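Local coordinates for stomatin operon partner protein (Pyrococcus horikoshii OT3, PDB 3WWV) that cleaves proteins preferentially near hydrophobic or aromatic residues as a membrane-bound serine protease, represented here by its C-terminal OB-fold domain, at residues K43-E48 / V62-K67. Sequence-based numbering, arbitrary orientation.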
loop_
_atom_site.group_PDB
_atom_site.type_symbol
_atom_site.label_atom_id
_atom_site.label_comp_id
_atom_site.label_asym_id
_atom_site.label_seq_id
_atom_site.Cartn_x
_atom_site.Cartn_y
_atom_site.Cartn_z
ATOM N N LYS A 43 6.568 13.878 7.924
ATOM C CA LYS A 43 6.043 14.970 7.089
ATOM C C LYS A 43 6.049 14.668 5.579
ATOM O O LYS A 43 7.107 14.443 4.988
ATOM C CB LYS A 43 6.819 16.268 7.360
ATOM C CG LYS A 43 6.378 17.465 6.524
ATOM C CD LYS A 43 7.405 18.585 6.571
ATOM C CE LYS A 43 7.295 19.366 7.867
ATOM N NZ LYS A 43 8.521 20.164 8.136
ATOM N N ILE A 44 4.865 14.678 4.968
ATOM C CA ILE A 44 4.730 14.592 3.511
ATOM C C ILE A 44 4.068 15.872 2.977
ATOM O O ILE A 44 2.984 16.244 3.407
ATOM C CB ILE A 44 3.961 13.326 3.067
ATOM C CG1 ILE A 44 4.613 12.063 3.657
ATOM C CG2 ILE A 44 3.899 13.243 1.545
ATOM C CD1 ILE A 44 3.895 10.773 3.308
ATOM N N GLU A 45 4.737 16.525 2.031
ATOM C CA GLU A 45 4.411 17.899 1.617
ATOM C C GLU A 45 3.232 18.000 0.654
ATOM O O GLU A 45 2.887 17.036 -0.027
ATOM C CB GLU A 45 5.639 18.573 0.980
ATOM C CG GLU A 45 6.853 18.741 1.896
ATOM C CD GLU A 45 7.728 17.484 2.029
ATOM O OE1 GLU A 45 7.388 16.417 1.464
ATOM O OE2 GLU A 45 8.773 17.566 2.710
ATOM N N LYS A 46 2.636 19.189 0.598
ATOM C CA LYS A 46 1.561 19.504 -0.334
ATOM C C LYS A 46 1.996 19.259 -1.786
ATOM O O LYS A 46 3.107 19.624 -2.187
ATOM C CB LYS A 46 1.126 20.956 -0.120
ATOM C CG LYS A 46 0.042 21.481 -1.048
ATOM C CD LYS A 46 -0.201 22.957 -0.764
ATOM C CE LYS A 46 -1.031 23.622 -1.858
ATOM N NZ LYS A 46 -2.495 23.407 -1.675
ATOM N N GLY A 47 1.127 18.625 -2.565
ATOM C CA GLY A 47 1.444 18.299 -3.947
ATOM C C GLY A 47 2.122 16.953 -4.153
ATOM O O GLY A 47 2.124 16.442 -5.264
ATOM N N GLU A 48 2.700 16.380 -3.097
ATOM C CA GLU A 48 3.347 15.056 -3.198
ATOM C C GLU A 48 2.332 13.949 -3.506
ATOM O O GLU A 48 1.185 14.001 -3.073
ATOM C CB GLU A 48 4.135 14.707 -1.921
ATOM C CG GLU A 48 5.257 15.678 -1.564
ATOM C CD GLU A 48 6.578 15.384 -2.264
ATOM O OE1 GLU A 48 7.247 16.352 -2.718
ATOM O OE2 GLU A 48 6.962 14.189 -2.343
ATOM N N VAL A 62 -1.089 6.292 4.502
ATOM C CA VAL A 62 -0.415 6.458 3.223
ATOM C C VAL A 62 1.086 6.454 3.447
ATOM O O VAL A 62 1.555 6.782 4.546
ATOM C CB VAL A 62 -0.826 7.778 2.523
ATOM C CG1 VAL A 62 -2.332 7.853 2.301
ATOM C CG2 VAL A 62 -0.368 8.994 3.308
ATOM N N VAL A 63 1.823 6.051 2.415
ATOM C CA VAL A 63 3.267 6.292 2.310
ATOM C C VAL A 63 3.460 7.170 1.075
ATOM O O VAL A 63 2.585 7.192 0.202
ATOM C CB VAL A 63 4.097 4.978 2.171
ATOM C CG1 VAL A 63 3.968 4.119 3.428
ATOM C CG2 VAL A 63 3.696 4.178 0.935
ATOM N N ARG A 64 4.571 7.900 0.979
ATOM C CA ARG A 64 4.826 8.596 -0.283
ATOM C C ARG A 64 5.128 7.593 -1.373
ATOM O O ARG A 64 5.722 6.546 -1.123
ATOM C CB ARG A 64 5.908 9.683 -0.223
ATOM C CG ARG A 64 7.061 9.474 0.736
ATOM C CD ARG A 64 8.235 10.381 0.366
ATOM N NE ARG A 64 7.837 11.713 -0.067
ATOM C CZ ARG A 64 7.823 12.790 0.715
ATOM N NH1 ARG A 64 8.188 12.716 1.982
ATOM N NH2 ARG A 64 7.434 13.949 0.221
ATOM N N GLU A 65 4.680 7.917 -2.576
ATOM C CA GLU A 65 4.856 7.043 -3.716
ATOM C C GLU A 65 6.361 6.788 -3.945
ATOM O O GLU A 65 7.174 7.709 -3.851
ATOM C CB GLU A 65 4.168 7.676 -4.932
ATOM C CG GLU A 65 4.310 6.924 -6.249
ATOM C CD GLU A 65 3.597 5.581 -6.276
ATOM O OE1 GLU A 65 3.201 5.065 -5.207
ATOM O OE2 GLU A 65 3.443 5.030 -7.385
ATOM N N ARG A 66 6.721 5.537 -4.207
ATOM C CA ARG A 66 8.112 5.176 -4.493
ATOM C C ARG A 66 8.604 5.683 -5.852
ATOM O O ARG A 66 7.848 5.711 -6.831
ATOM C CB ARG A 66 8.306 3.667 -4.400
ATOM C CG ARG A 66 7.998 3.089 -3.028
ATOM C CD ARG A 66 9.205 3.148 -2.109
ATOM N NE ARG A 66 8.901 2.485 -0.849
ATOM C CZ ARG A 66 9.770 1.802 -0.111
ATOM N NH1 ARG A 66 11.037 1.667 -0.490
ATOM N NH2 ARG A 66 9.361 1.253 1.022
ATOM N N LYS A 67 9.885 6.067 -5.888
ATOM C CA LYS A 67 10.565 6.635 -7.068
ATOM C C LYS A 67 9.793 7.805 -7.677
ATOM O O LYS A 67 9.566 8.826 -7.018
ATOM C CB LYS A 67 10.879 5.570 -8.140
ATOM C CG LYS A 67 11.137 4.148 -7.637
ATOM C CD LYS A 67 12.377 4.021 -6.759
ATOM C CE LYS A 67 12.522 2.593 -6.240
ATOM N NZ LYS A 67 13.072 2.536 -4.856
#
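A salt-bridge network on the surface of the OB-fold barrel joins Arg64, at the end of strand 59-64, to Glu45 and Glu48 in the loop leading into strand 49-56. These two glutamates begin and end a type II beta turn, closed by the backbone bond from Glu48 N to Glu45 O; Gly47 suits its third position, where a side chain would collide with the preceding carbonyl. The turn thus offers two carboxylates to one guanidinium, and both bind the same nitrogen. Arg64 NH2 donates to Glu45 OE1 at 2.8 Å, nearly straight on along the C-O axis. The second bond runs from Arg64 NH2 to Glu48 OE2 at 2.6 Å with an N-H...O angle of 170°, coming from above that carboxylate, whose plane stands 76° from the guanidinium. Both acceptors lie close to the guanidinium plane, where its N-H groups point. A bend at chi3 (39°) turns NE out of line with the start of the chain. Ile44 CG2 packs over one face of the guanidinium, toward its rim, 3.8 Å from Arg64 NH2. Ile44 CD1 extends to Arg64 N, also at 3.8 Å, while the buried isoleucine packs on Val17 and Val50. A branched aliphatic residue here can therefore serve the hydrophobic interior and the flat, weakly solvated guanidinium face together. An alanine in place of Arg64 would probably leave the two carboxylates without their shared cation and remove the guanidinium that packs on Ile44 CG2. Since one NH2 group bonds both acids, the arginine charge is likely to offset the repulsion between them, tying both ends of the turn to the last strand.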